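Local coordinates for early 35 kDa protein (Autographa californica nucleopolyhedrovirus, PDB 1P35), which blocks apoptosis of the infected insect cell by inhibiting host caspases, and also suppresses the host's antiviral RNA interference response, at residues K69-F74 / L277-L281; L190-D194 / A287-N291; Y242-T248 / N260-N266. All blocks are in the same frame, centred on the assembly; numbering follows the deposited sequence.

Contact 1 of 3, residues K69-F74 / L277-L281; sequences KVDEQF and LYVKL. With EDO (1,2-ethanediol), chain G.
Tyr278, Lys280 and Phe74 carry most of this helix-on-sheet packing, in which the last turns of a helix (69-74) cross an extended strand (277-281) almost at right angles: the segment axes cross at 86° (signed angle -86°), 8.1 Å apart at closest approach, with Val70 CA 5.7 Å from Tyr278 CA. Tyr278 and Lys280, alternate residues of the strand, direct their CA-to-CB bonds toward the helix. The Tyr278 ring (chi1 m) receives Gln73 CG 3.4 Å from its centroid and 4° off the normal, a CH-pi contact. Phe74 (chi1 m) lies with one face under Lys280 CB, 3.9 Å from the ring centroid, and has CZ 3.8 Å from Tyr278 O near the ring plane. Extended in an all-t rotamer, Lys280 forms a salt bridge from NZ to Asp71 OD1 at 3.3 Å. Val70 CG1 reaches Val279 O at 3.3 Å. Strand 276-282 is hydrogen-bonded between strands 191-199 and 259-271; helix 62-74 lies across this sheet, also touching Val196 and Ile269, whereas Leu277 and Leu281 pack against helix 206-215.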
ATOM      1  N   LYS A  69      -0.827   4.387  11.060  1.00 41.10           N
ATOM      2  CA  LYS A  69      -1.431   4.429  12.365  1.00 40.89           C
ATOM      3  C   LYS A  69      -1.171   5.756  13.083  1.00 31.29           C
ATOM      4  O   LYS A  69      -2.044   6.241  13.814  1.00 35.94           O
ATOM      5  CB  LYS A  69      -0.953   3.262  13.236  1.00 21.34           C
ATOM      6  CG  LYS A  69      -1.613   1.943  12.856  1.00 44.25           C
ATOM      7  CD  LYS A  69      -1.437   0.930  13.969  1.00 50.38           C
ATOM      8  CE  LYS A  69      -2.239  -0.336  13.682  1.00 75.90           C
ATOM      9  NZ  LYS A  69      -1.823  -1.464  14.579  1.00 88.22           N
ATOM     10  N   VAL A  70       0.028   6.287  12.888  1.00 40.64           N
ATOM     11  CA  VAL A  70       0.421   7.542  13.509  1.00 49.47           C
ATOM     12  C   VAL A  70      -0.392   8.641  12.880  1.00 37.55           C
ATOM     13  O   VAL A  70      -1.067   9.375  13.606  1.00 31.67           O
ATOM     14  CB  VAL A  70       1.957   7.795  13.405  1.00 28.70           C
ATOM     15  CG1 VAL A  70       2.318   9.202  13.973  1.00 29.70           C
ATOM     16  CG2 VAL A  70       2.674   6.708  14.263  1.00 15.53           C
ATOM     17  N   ASP A  71      -0.374   8.706  11.547  1.00 39.45           N
ATOM     18  CA  ASP A  71      -1.164   9.679  10.786  1.00 37.31           C
ATOM     19  C   ASP A  71      -2.658   9.655  11.125  1.00 31.39           C
ATOM     20  O   ASP A  71      -3.296  10.690  11.107  1.00 52.92           O
ATOM     21  CB  ASP A  71      -1.038   9.485   9.258  1.00 34.65           C
ATOM     22  CG  ASP A  71       0.338   9.865   8.725  1.00 56.16           C
ATOM     23  OD1 ASP A  71       1.043  10.624   9.420  1.00 39.33           O
ATOM     24  OD2 ASP A  71       0.705   9.447   7.599  1.00 51.44           O
ATOM     25  N   GLU A  72      -3.236   8.508  11.463  1.00 38.66           N
ATOM     26  CA  GLU A  72      -4.678   8.578  11.734  1.00 40.58           C
ATOM     27  C   GLU A  72      -4.987   9.123  13.141  1.00 40.90           C
ATOM     28  O   GLU A  72      -6.146   9.378  13.476  1.00 42.73           O
ATOM     29  CB  GLU A  72      -5.358   7.214  11.536  1.00 41.29           C
ATOM     30  CG  GLU A  72      -5.115   6.238  12.663  1.00 50.72           C
ATOM     31  CD  GLU A  72      -5.876   4.926  12.490  1.00 75.58           C
ATOM     32  OE1 GLU A  72      -5.661   4.208  11.479  1.00 85.39           O
ATOM     33  OE2 GLU A  72      -6.697   4.611  13.376  1.00 77.17           O
ATOM     34  N   GLN A  73      -3.971   9.247  13.989  1.00 37.52           N
ATOM     35  CA  GLN A  73      -4.247   9.821  15.296  1.00 39.79           C
ATOM     36  C   GLN A  73      -4.165  11.352  15.160  1.00 37.70           C
ATOM     37  O   GLN A  73      -4.929  12.078  15.802  1.00 34.89           O
ATOM     38  CB  GLN A  73      -3.255   9.349  16.336  1.00 26.60           C
ATOM     39  CG  GLN A  73      -3.362   7.902  16.741  1.00 32.95           C
ATOM     40  CD  GLN A  73      -4.728   7.571  17.347  1.00 44.69           C
ATOM     41  OE1 GLN A  73      -5.254   8.295  18.230  1.00 33.44           O
ATOM     42  NE2 GLN A  73      -5.304   6.460  16.893  1.00 39.03           N
ATOM     43  N   PHE A  74      -3.260  11.828  14.298  1.00 33.04           N
ATOM     44  CA  PHE A  74      -3.082  13.249  14.103  1.00 31.38           C
ATOM     45  C   PHE A  74      -4.094  13.884  13.161  1.00 36.66           C
ATOM     46  O   PHE A  74      -4.407  15.095  13.280  1.00 37.59           O
ATOM     47  CB  PHE A  74      -1.630  13.559  13.653  1.00 27.51           C
ATOM     48  CG  PHE A  74      -0.614  13.389  14.766  1.00 24.83           C
ATOM     49  CD1 PHE A  74      -0.141  12.118  15.128  1.00 21.72           C
ATOM     50  CD2 PHE A  74      -0.265  14.497  15.575  1.00 32.22           C
ATOM     51  CE1 PHE A  74       0.645  11.940  16.288  1.00 19.49           C
ATOM     52  CE2 PHE A  74       0.512  14.347  16.715  1.00 24.68           C
ATOM     53  CZ  PHE A  74       0.976  13.058  17.096  1.00 21.16           C
ATOM     54  N   LEU A 277       1.789   5.421  22.707  1.00 32.87           N
ATOM     55  CA  LEU A 277       2.263   6.744  22.397  1.00 24.79           C
ATOM     56  C   LEU A 277       2.442   6.909  20.869  1.00 35.25           C
ATOM     57  O   LEU A 277       3.077   6.071  20.218  1.00 23.05           O
ATOM     58  CB  LEU A 277       3.637   6.963  23.057  1.00 26.71           C
ATOM     59  CG  LEU A 277       4.116   8.390  22.723  1.00 36.40           C
ATOM     60  CD1 LEU A 277       3.167   9.435  23.383  1.00 24.71           C
ATOM     61  CD2 LEU A 277       5.529   8.584  23.189  1.00 23.29           C
ATOM     62  N   TYR A 278       1.898   7.972  20.301  1.00 39.47           N
ATOM     63  CA  TYR A 278       2.082   8.226  18.880  1.00 31.99           C
ATOM     64  C   TYR A 278       2.851   9.529  18.793  1.00 35.74           C
ATOM     65  O   TYR A 278       2.531  10.513  19.506  1.00 23.45           O
ATOM     66  CB  TYR A 278       0.759   8.400  18.159  1.00 27.80           C
ATOM     67  CG  TYR A 278      -0.204   7.247  18.322  1.00 46.81           C
ATOM     68  CD1 TYR A 278      -1.007   7.154  19.453  1.00 31.26           C
ATOM     69  CD2 TYR A 278      -0.283   6.221  17.353  1.00 34.03           C
ATOM     70  CE1 TYR A 278      -1.867   6.080  19.636  1.00 29.56           C
ATOM     71  CE2 TYR A 278      -1.153   5.120  17.510  1.00 30.95           C
ATOM     72  CZ  TYR A 278      -1.930   5.064  18.648  1.00 48.83           C
ATOM     73  OH  TYR A 278      -2.766   4.007  18.794  1.00 39.26           O
ATOM     74  N   VAL A 279       3.875   9.550  17.944  1.00 25.18           N
ATOM     75  CA  VAL A 279       4.646  10.755  17.815  1.00 21.16           C
ATOM     76  C   VAL A 279       4.798  11.125  16.346  1.00 26.07           C
ATOM     77  O   VAL A 279       5.043  10.248  15.497  1.00 22.18           O
ATOM     78  CB  VAL A 279       6.051  10.603  18.397  1.00 24.32           C
ATOM     79  CG1 VAL A 279       6.760  11.943  18.404  1.00 22.56           C
ATOM     80  CG2 VAL A 279       6.005  10.010  19.793  1.00 14.94           C
ATOM     81  N   LYS A 280       4.654  12.418  16.039  1.00 26.46           N
ATOM     82  CA  LYS A 280       4.881  12.881  14.685  1.00 15.67           C
ATOM     83  C   LYS A 280       5.627  14.225  14.707  1.00 21.95           C
ATOM     84  O   LYS A 280       5.089  15.202  15.198  1.00 23.13           O
ATOM     85  CB  LYS A 280       3.560  13.081  13.948  1.00 29.18           C
ATOM     86  CG  LYS A 280       3.768  13.677  12.558  1.00 25.97           C
ATOM     87  CD  LYS A 280       2.391  13.945  11.880  1.00 19.21           C
ATOM     88  CE  LYS A 280       2.526  14.024  10.361  1.00 53.99           C
ATOM     89  NZ  LYS A 280       1.218  13.889   9.654  1.00 59.49           N
ATOM     90  N   LEU A 281       6.841  14.248  14.146  1.00 21.43           N
ATOM     91  CA  LEU A 281       7.683  15.403  14.074  1.00 29.22           C
ATOM     92  C   LEU A 281       8.065  15.487  12.583  1.00 32.53           C
ATOM     93  O   LEU A 281       9.217  15.252  12.186  1.00 29.13           O
ATOM     94  CB  LEU A 281       8.916  15.182  14.957  1.00 21.03           C
ATOM     95  CG  LEU A 281       8.624  14.971  16.450  1.00 29.44           C
ATOM     96  CD1 LEU A 281       9.920  14.462  17.102  1.00 24.17           C
ATOM     97  CD2 LEU A 281       8.118  16.298  17.126  1.00 25.53           C
TER
HETATM   98  C1  EDO G 303       1.611  -0.755  13.257  1.00 24.71           C
HETATM   99  O1  EDO G 303       0.355  -1.398  12.903  1.00 42.82           O
HETATM  100  C2  EDO G 303       1.876  -0.832  14.729  1.00 24.30           C
HETATM  101  O2  EDO G 303       2.120  -2.172  15.066  1.00 47.76           O
HETATM  102  O   HOH W   1      -1.598  13.593  10.178  1.00 40.96           O

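Contact 2 of 3, residues L190-D194 / A287-N291; sequences LYEYD and ALNKN. With EDO (1,2-ethanediol), chain F.
A tyrosine hydroxyl, rather than a backbone ladder, makes the hydrogen bond between these segments: Tyr193 OH donates to Leu288 O at 2.7 Å, with that oxygen near the plane of the ring. Residues 191-194 are a regular strand, and 287-291 an irregular, mostly extended loop; over the touching parts their directions differ by 55°. They are closest at Leu190 and Ala287, whose CA atoms stand 4.7 Å apart, and diverge from there. Tyr191 and Tyr193, both chi1 m, point toward the loop and bridge the widening gap. Strand 191-199 lies within the large mixed sheet, between strand 10-21 and strands 276-282 and 284-286; after 284-286 the chain leaves it through 287-291 toward strand 292-295. Asn289 (chi1 t) sets CB over the Tyr191 face, 3.7 Å from the centroid and 12° off the normal, a CH-pi contact, while its OD1 accepts from His183 N. Leu190 CD2 lies 4.3 Å from Ala287 CB at the exposed end, where Ala287 N donates to O2 of a 1,2-ethanediol at 2.8 Å.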
ATOM      1  N   LEU A 190      20.756  24.043  15.050  1.00 22.41           N
ATOM      2  CA  LEU A 190      19.347  23.867  14.714  1.00 26.93           C
ATOM      3  C   LEU A 190      19.218  22.526  13.987  1.00 32.21           C
ATOM      4  O   LEU A 190      19.999  22.216  13.065  1.00 29.45           O
ATOM      5  CB  LEU A 190      18.868  24.952  13.772  1.00 29.96           C
ATOM      6  CG  LEU A 190      18.692  26.355  14.301  1.00 47.35           C
ATOM      7  CD1 LEU A 190      18.142  27.198  13.140  1.00 30.55           C
ATOM      8  CD2 LEU A 190      17.712  26.335  15.512  1.00 46.59           C
ATOM      9  N   TYR A 191      18.208  21.763  14.363  1.00 28.79           N
ATOM     10  CA  TYR A 191      18.040  20.414  13.799  1.00 30.49           C
ATOM     11  C   TYR A 191      16.702  20.270  13.129  1.00 30.87           C
ATOM     12  O   TYR A 191      15.708  20.867  13.575  1.00 37.84           O
ATOM     13  CB  TYR A 191      18.213  19.389  14.944  1.00 27.73           C
ATOM     14  CG  TYR A 191      19.553  19.539  15.641  1.00 39.30           C
ATOM     15  CD1 TYR A 191      19.755  20.536  16.627  1.00 41.59           C
ATOM     16  CD2 TYR A 191      20.661  18.783  15.219  1.00 39.35           C
ATOM     17  CE1 TYR A 191      21.010  20.777  17.163  1.00 30.16           C
ATOM     18  CE2 TYR A 191      21.934  19.011  15.739  1.00 29.37           C
ATOM     19  CZ  TYR A 191      22.109  20.010  16.703  1.00 34.44           C
ATOM     20  OH  TYR A 191      23.388  20.264  17.147  1.00 42.84           O
ATOM     21  N   GLU A 192      16.683  19.524  12.023  1.00 36.27           N
ATOM     22  CA  GLU A 192      15.436  19.313  11.256  1.00 32.42           C
ATOM     23  C   GLU A 192      14.953  17.938  11.583  1.00 27.33           C
ATOM     24  O   GLU A 192      15.760  17.017  11.621  1.00 25.86           O
ATOM     25  CB  GLU A 192      15.686  19.358   9.737  1.00 32.52           C
ATOM     26  CG  GLU A 192      16.133  20.685   9.151  1.00 48.32           C
ATOM     27  CD  GLU A 192      16.389  20.614   7.650  1.00 53.11           C
ATOM     28  OE1 GLU A 192      15.422  20.653   6.860  1.00 71.24           O
ATOM     29  OE2 GLU A 192      17.563  20.497   7.262  1.00 56.29           O
ATOM     30  N   TYR A 193      13.659  17.791  11.849  1.00 29.77           N
ATOM     31  CA  TYR A 193      13.100  16.466  12.128  1.00 27.93           C
ATOM     32  C   TYR A 193      12.044  16.043  11.112  1.00 19.33           C
ATOM     33  O   TYR A 193      11.351  16.859  10.563  1.00 22.98           O
ATOM     34  CB  TYR A 193      12.441  16.414  13.471  1.00 21.03           C
ATOM     35  CG  TYR A 193      13.335  16.535  14.653  1.00 26.12           C
ATOM     36  CD1 TYR A 193      13.811  17.791  15.087  1.00 36.39           C
ATOM     37  CD2 TYR A 193      13.626  15.397  15.426  1.00 28.59           C
ATOM     38  CE1 TYR A 193      14.542  17.905  16.280  1.00 42.35           C
ATOM     39  CE2 TYR A 193      14.340  15.496  16.603  1.00 43.64           C
ATOM     40  CZ  TYR A 193      14.795  16.734  17.043  1.00 58.31           C
ATOM     41  OH  TYR A 193      15.456  16.762  18.258  1.00 56.70           O
ATOM     42  N   ASP A 194      11.970  14.740  10.844  1.00 24.13           N
ATOM     43  CA  ASP A 194      10.976  14.183   9.941  1.00 23.83           C
ATOM     44  C   ASP A 194      10.906  12.714  10.334  1.00 33.48           C
ATOM     45  O   ASP A 194      11.582  11.852   9.746  1.00 25.10           O
ATOM     46  CB  ASP A 194      11.346  14.325   8.454  1.00 25.16           C
ATOM     47  CG  ASP A 194      10.219  13.819   7.554  1.00 30.38           C
ATOM     48  OD1 ASP A 194       9.058  13.770   8.066  1.00 29.44           O
ATOM     49  OD2 ASP A 194      10.462  13.491   6.380  1.00 32.05           O
ATOM     50  N   ALA A 287      15.818  23.441  18.244  1.00 32.24           N
ATOM     51  CA  ALA A 287      17.129  23.618  18.827  1.00 36.46           C
ATOM     52  C   ALA A 287      17.373  22.451  19.803  1.00 33.93           C
ATOM     53  O   ALA A 287      18.491  22.192  20.163  1.00 38.87           O
ATOM     54  CB  ALA A 287      17.191  24.961  19.581  1.00 33.53           C
ATOM     55  N   LEU A 288      16.304  21.804  20.268  1.00 35.04           N
ATOM     56  CA  LEU A 288      16.432  20.640  21.152  1.00 28.32           C
ATOM     57  C   LEU A 288      16.808  19.450  20.242  1.00 31.83           C
ATOM     58  O   LEU A 288      16.084  19.145  19.298  1.00 44.66           O
ATOM     59  CB  LEU A 288      15.074  20.270  21.829  1.00 24.28           C
ATOM     60  CG  LEU A 288      14.678  20.760  23.226  1.00 46.31           C
ATOM     61  CD1 LEU A 288      13.279  20.250  23.588  1.00 40.10           C
ATOM     62  CD2 LEU A 288      15.692  20.245  24.264  1.00 35.54           C
ATOM     63  N   ASN A 289      17.910  18.790  20.541  1.00 37.99           N
ATOM     64  CA  ASN A 289      18.354  17.619  19.785  1.00 26.93           C
ATOM     65  C   ASN A 289      18.486  16.512  20.797  1.00 31.46           C
ATOM     66  O   ASN A 289      19.566  16.290  21.334  1.00 32.23           O
ATOM     67  CB  ASN A 289      19.726  17.855  19.149  1.00 27.49           C
ATOM     68  CG  ASN A 289      20.229  16.611  18.444  1.00 25.31           C
ATOM     69  OD1 ASN A 289      19.452  15.905  17.806  1.00 45.61           O
ATOM     70  ND2 ASN A 289      21.515  16.350  18.535  1.00 25.34           N
ATOM     71  N   LYS A 290      17.392  15.839  21.113  1.00 30.35           N
ATOM     72  CA  LYS A 290      17.451  14.794  22.120  1.00 38.56           C
ATOM     73  C   LYS A 290      16.514  13.569  21.932  1.00 38.85           C
ATOM     74  O   LYS A 290      15.566  13.601  21.138  1.00 38.70           O
ATOM     75  CB  LYS A 290      17.221  15.437  23.512  1.00 31.56           C
ATOM     76  CG  LYS A 290      15.940  16.213  23.651  1.00 42.52           C
ATOM     77  CD  LYS A 290      15.671  16.710  25.100  1.00 49.37           C
ATOM     78  CE  LYS A 290      15.304  15.604  26.083  1.00 73.85           C
ATOM     79  NZ  LYS A 290      14.969  16.149  27.441  1.00 60.63           N
ATOM     80  N   ASN A 291      16.807  12.478  22.655  1.00 32.04           N
ATOM     81  CA  ASN A 291      15.933  11.302  22.601  1.00 24.84           C
ATOM     82  C   ASN A 291      14.785  11.523  23.612  1.00 29.64           C
ATOM     83  O   ASN A 291      14.829  12.410  24.444  1.00 34.53           O
ATOM     84  CB  ASN A 291      16.733  10.028  22.991  1.00 19.37           C
ATOM     85  CG  ASN A 291      17.905   9.780  22.048  1.00 21.34           C
ATOM     86  OD1 ASN A 291      17.770   9.989  20.835  1.00 23.69           O
ATOM     87  ND2 ASN A 291      19.036   9.311  22.584  1.00 24.52           N
TER
HETATM   88  C1  EDO F 302      14.597  27.193  18.226  1.00 36.86           C
HETATM   89  O1  EDO F 302      14.062  28.440  17.712  1.00 28.99           O
HETATM   90  C2  EDO F 302      13.566  26.557  19.120  1.00 26.64           C
HETATM   91  O2  EDO F 302      13.855  25.177  19.270  1.00 43.93           O

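Contact 3 of 3, residues Y242-T248 / N260-N266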
ATOM      1  N   TYR A 242       0.643  19.146  21.321  1.00 35.75           N
ATOM      2  CA  TYR A 242       1.084  19.424  19.961  1.00 26.60           C
ATOM      3  C   TYR A 242       0.978  20.889  19.540  1.00 39.09           C
ATOM      4  O   TYR A 242       0.448  21.743  20.260  1.00 26.05           O
ATOM      5  CB  TYR A 242       0.226  18.592  18.971  1.00 24.05           C
ATOM      6  CG  TYR A 242      -1.258  18.942  19.024  1.00 27.40           C
ATOM      7  CD1 TYR A 242      -2.074  18.463  20.035  1.00 34.31           C
ATOM      8  CD2 TYR A 242      -1.840  19.774  18.065  1.00 26.46           C
ATOM      9  CE1 TYR A 242      -3.445  18.801  20.088  1.00 27.22           C
ATOM     10  CE2 TYR A 242      -3.215  20.108  18.115  1.00 20.59           C
ATOM     11  CZ  TYR A 242      -4.000  19.612  19.137  1.00 30.45           C
ATOM     12  OH  TYR A 242      -5.344  19.933  19.211  1.00 30.05           O
ATOM     13  N   LYS A 243       1.517  21.179  18.367  1.00 31.87           N
ATOM     14  CA  LYS A 243       1.389  22.495  17.806  1.00 30.43           C
ATOM     15  C   LYS A 243       0.634  22.294  16.492  1.00 28.63           C
ATOM     16  O   LYS A 243       0.674  21.190  15.902  1.00 23.01           O
ATOM     17  CB  LYS A 243       2.743  23.121  17.551  1.00 27.39           C
ATOM     18  CG  LYS A 243       3.318  23.796  18.766  1.00 39.53           C
ATOM     19  CD  LYS A 243       4.705  24.340  18.526  1.00 26.40           C
ATOM     20  CE  LYS A 243       5.141  25.205  19.746  1.00 21.81           C
ATOM     21  NZ  LYS A 243       6.415  25.806  19.442  1.00 32.85           N
ATOM     22  N   ALA A 244      -0.067  23.342  16.053  1.00 27.74           N
ATOM     23  CA  ALA A 244      -0.812  23.276  14.818  1.00 25.16           C
ATOM     24  C   ALA A 244      -0.712  24.617  14.130  1.00 20.16           C
ATOM     25  O   ALA A 244      -0.587  25.641  14.785  1.00 33.19           O
ATOM     26  CB  ALA A 244      -2.300  22.932  15.098  1.00 19.34           C
ATOM     27  N   LEU A 245      -0.806  24.606  12.812  1.00 29.73           N
ATOM     28  CA  LEU A 245      -0.742  25.808  12.025  1.00 31.82           C
ATOM     29  C   LEU A 245      -2.197  26.100  11.755  1.00 35.44           C
ATOM     30  O   LEU A 245      -2.944  25.207  11.294  1.00 28.70           O
ATOM     31  CB  LEU A 245      -0.026  25.566  10.707  1.00 37.13           C
ATOM     32  CG  LEU A 245       0.036  26.829   9.845  1.00 37.84           C
ATOM     33  CD1 LEU A 245       1.006  27.887  10.463  1.00 21.27           C
ATOM     34  CD2 LEU A 245       0.527  26.447   8.490  1.00 37.96           C
ATOM     35  N   GLU A 246      -2.598  27.339  12.023  1.00 32.91           N
ATOM     36  CA  GLU A 246      -3.990  27.720  11.843  1.00 24.21           C
ATOM     37  C   GLU A 246      -4.162  29.049  11.142  1.00 28.98           C
ATOM     38  O   GLU A 246      -3.343  29.937  11.250  1.00 34.52           O
ATOM     39  CB  GLU A 246      -4.696  27.771  13.202  1.00 26.86           C
ATOM     40  CG  GLU A 246      -4.596  26.488  13.958  1.00 29.83           C
ATOM     41  CD  GLU A 246      -5.560  26.433  15.107  1.00 30.19           C
ATOM     42  OE1 GLU A 246      -6.504  27.199  15.059  1.00 43.87           O
ATOM     43  OE2 GLU A 246      -5.393  25.616  16.030  1.00 44.14           O
ATOM     44  N   PHE A 247      -5.234  29.155  10.384  1.00 34.85           N
ATOM     45  CA  PHE A 247      -5.522  30.369   9.689  1.00 43.07           C
ATOM     46  C   PHE A 247      -6.962  30.334   9.230  1.00 47.20           C
ATOM     47  O   PHE A 247      -7.663  29.345   9.466  1.00 45.00           O
ATOM     48  CB  PHE A 247      -4.576  30.593   8.511  1.00 34.67           C
ATOM     49  CG  PHE A 247      -4.554  29.482   7.542  1.00 41.13           C
ATOM     50  CD1 PHE A 247      -5.480  29.439   6.510  1.00 37.67           C
ATOM     51  CD2 PHE A 247      -3.641  28.436   7.682  1.00 36.62           C
ATOM     52  CE1 PHE A 247      -5.504  28.360   5.625  1.00 42.26           C
ATOM     53  CE2 PHE A 247      -3.661  27.371   6.806  1.00 45.86           C
ATOM     54  CZ  PHE A 247      -4.611  27.336   5.766  1.00 30.72           C
ATOM     55  N   THR A 248      -7.391  31.426   8.593  1.00 51.73           N
ATOM     56  CA  THR A 248      -8.757  31.566   8.108  1.00 52.34           C
ATOM     57  C   THR A 248      -8.921  31.954   6.621  1.00 51.06           C
ATOM     58  O   THR A 248      -8.088  32.648   6.050  1.00 61.24           O
ATOM     59  CB  THR A 248      -9.510  32.588   8.994  1.00 58.65           C
ATOM     60  OG1 THR A 248      -9.796  32.005  10.281  1.00 47.71           O
ATOM     61  CG2 THR A 248     -10.792  33.007   8.340  1.00 63.71           C
ATOM     62  N   ASN A 260     -12.079  27.536   9.477  1.00 52.52           N
ATOM     63  CA  ASN A 260     -10.948  27.592  10.402  1.00 34.42           C
ATOM     64  C   ASN A 260     -10.015  26.396  10.201  1.00 49.60           C
ATOM     65  O   ASN A 260     -10.186  25.318  10.781  1.00 45.91           O
ATOM     66  CB  ASN A 260     -11.441  27.658  11.846  1.00 52.12           C
ATOM     67  CG  ASN A 260     -12.376  28.838  12.072  1.00 55.92           C
ATOM     68  OD1 ASN A 260     -11.978  30.007  11.930  1.00 48.76           O
ATOM     69  ND2 ASN A 260     -13.628  28.541  12.397  1.00 62.10           N
ATOM     70  N   TRP A 261      -9.010  26.601   9.369  1.00 39.54           N
ATOM     71  CA  TRP A 261      -8.077  25.539   9.091  1.00 23.40           C
ATOM     72  C   TRP A 261      -7.188  25.204  10.293  1.00 37.22           C
ATOM     73  O   TRP A 261      -6.829  26.066  11.097  1.00 39.94           O
ATOM     74  CB  TRP A 261      -7.210  25.926   7.913  1.00 40.34           C
ATOM     75  CG  TRP A 261      -7.917  26.157   6.613  1.00 49.07           C
ATOM     76  CD1 TRP A 261      -8.776  27.190   6.304  1.00 44.87           C
ATOM     77  CD2 TRP A 261      -7.677  25.460   5.381  1.00 54.56           C
ATOM     78  NE1 TRP A 261      -9.061  27.183   4.963  1.00 55.97           N
ATOM     79  CE2 TRP A 261      -8.402  26.140   4.368  1.00 49.02           C
ATOM     80  CE3 TRP A 261      -6.910  24.333   5.031  1.00 47.02           C
ATOM     81  CZ2 TRP A 261      -8.383  25.733   3.030  1.00 35.82           C
ATOM     82  CZ3 TRP A 261      -6.890  23.924   3.676  1.00 35.49           C
ATOM     83  CH2 TRP A 261      -7.624  24.636   2.699  1.00 35.71           C
ATOM     84  N   LYS A 262      -6.879  23.927  10.446  1.00 34.86           N
ATOM     85  CA  LYS A 262      -5.981  23.505  11.487  1.00 30.57           C
ATOM     86  C   LYS A 262      -5.186  22.376  10.855  1.00 38.62           C
ATOM     87  O   LYS A 262      -5.679  21.241  10.715  1.00 33.73           O
ATOM     88  CB  LYS A 262      -6.753  23.061  12.732  1.00 23.22           C
ATOM     89  CG  LYS A 262      -5.829  22.745  13.931  1.00 25.22           C
ATOM     90  CD  LYS A 262      -6.656  22.332  15.167  1.00 20.56           C
ATOM     91  CE  LYS A 262      -5.813  22.016  16.346  1.00 44.96           C
ATOM     92  NZ  LYS A 262      -6.667  21.574  17.505  1.00 36.46           N
ATOM     93  N   ILE A 263      -3.960  22.706  10.439  1.00 34.14           N
ATOM     94  CA  ILE A 263      -3.065  21.742   9.798  1.00 30.96           C
ATOM     95  C   ILE A 263      -1.669  21.641  10.432  1.00 30.43           C
ATOM     96  O   ILE A 263      -1.357  22.351  11.392  1.00 35.24           O
ATOM     97  CB  ILE A 263      -2.915  22.041   8.263  1.00 27.93           C
ATOM     98  CG1 ILE A 263      -2.442  23.462   8.036  1.00 33.33           C
ATOM     99  CG2 ILE A 263      -4.270  21.856   7.590  1.00 31.00           C
ATOM    100  CD1 ILE A 263      -2.072  23.767   6.576  1.00 39.51           C
ATOM    101  N   PHE A 264      -0.840  20.776   9.838  1.00 22.64           N
ATOM    102  CA  PHE A 264       0.536  20.456  10.277  1.00 20.59           C
ATOM    103  C   PHE A 264       0.664  20.272  11.746  1.00 19.19           C
ATOM    104  O   PHE A 264       1.515  20.899  12.378  1.00 25.67           O
ATOM    105  CB  PHE A 264       1.546  21.505   9.858  1.00 24.46           C
ATOM    106  CG  PHE A 264       1.420  21.949   8.449  1.00 24.46           C
ATOM    107  CD1 PHE A 264       1.107  21.051   7.440  1.00 41.62           C
ATOM    108  CD2 PHE A 264       1.747  23.246   8.103  1.00 31.02           C
ATOM    109  CE1 PHE A 264       1.136  21.442   6.116  1.00 53.89           C
ATOM    110  CE2 PHE A 264       1.779  23.648   6.786  1.00 42.27           C
ATOM    111  CZ  PHE A 264       1.475  22.743   5.783  1.00 27.14           C
ATOM    112  N   CYS A 265      -0.214  19.459  12.321  1.00 23.02           N
ATOM    113  CA  CYS A 265      -0.114  19.181  13.730  1.00 29.54           C
ATOM    114  C   CYS A 265       1.021  18.182  13.981  1.00 42.40           C
ATOM    115  O   CYS A 265       1.037  17.056  13.423  1.00 27.44           O
ATOM    116  CB  CYS A 265      -1.435  18.592  14.281  1.00 22.11           C
ATOM    117  SG  CYS A 265      -2.870  19.709  14.093  1.00 33.33           S
ATOM    118  N   ASN A 266       1.934  18.595  14.855  1.00 44.58           N
ATOM    119  CA  ASN A 266       3.099  17.814  15.234  1.00 28.46           C
ATOM    120  C   ASN A 266       3.199  17.741  16.769  1.00 32.59           C
ATOM    121  O   ASN A 266       2.941  18.721  17.497  1.00 28.34           O
ATOM    122  CB  ASN A 266       4.344  18.456  14.630  1.00 27.87           C
ATOM    123  CG  ASN A 266       4.380  18.323  13.120  1.00 31.57           C
ATOM    124  OD1 ASN A 266       4.731  17.241  12.587  1.00 26.69           O
ATOM    125  ND2 ASN A 266       3.977  19.390  12.413  1.00 31.98           N
TER
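Aromatic and aliphatic side chains cluster on one face of this antiparallel pair, where Phe247 takes the p rotamer (chi1 56°) and Trp261 m (-62°), which brings the phenyl ring over the five-membered ring of the indole in an offset stack, centroids 4.4 Å apart and planes at 27°. Ile263, also p, places CD1 3.9 Å from Phe247 CE2, near the plane of that ring. Leu245 (t, p) extends CD2 to 3.4 Å from Phe264 CD2. The strands form a beta hairpin, 238-249 with 259-271, interrupted by a beta bulge: Lys243 pairs with Asn266 (Lys243 N to Asn266 O, 3.0 Å) but Leu245 with Ile263 (Leu245 N to Ile263 O, 2.7 Å), so one extra residue is accommodated on the second strand, where Phe264 has left-handed backbone angles (43/49°). On the other face Lys262, fully extended with every chi t, donates from NZ to Tyr242 OH at 2.7 Å; that hydroxyl is also bonded to Glu233, and Lys262 makes a cation-pi contact with Tyr231. Tyr242 adopts p (62°), its CD2 4.0 Å from Cys265 CB, while Ala244 CB meets Cys265 SG at 3.4 Å.

Overall arrangement
All three contacts draw on one large mixed sheet. Strand 276-282 of contact 1 is flanked by strand 191-199 of contact 2 and strand 259-271 of contact 3, and contact 1 touches both: Leu281 O lies 3.7 Å from Tyr193 CB, and Phe74 CD2 3.6 Å from Cys265 O. Contacts 2 and 3 remain about 7 Å apart at their nearest atoms. Contact 3 is buried and the largest (707 Å², against 414 and 287 Å²), although its centre is farthest from that of the chain, about 21 Å; contacts 1 and 2 are partly buried, each with three buried residues. Its backbone hydrogen bonds contrast with contact 1, where side chains and one salt bridge join helix to sheet, and with contact 2, where tyrosines tie loop to strand.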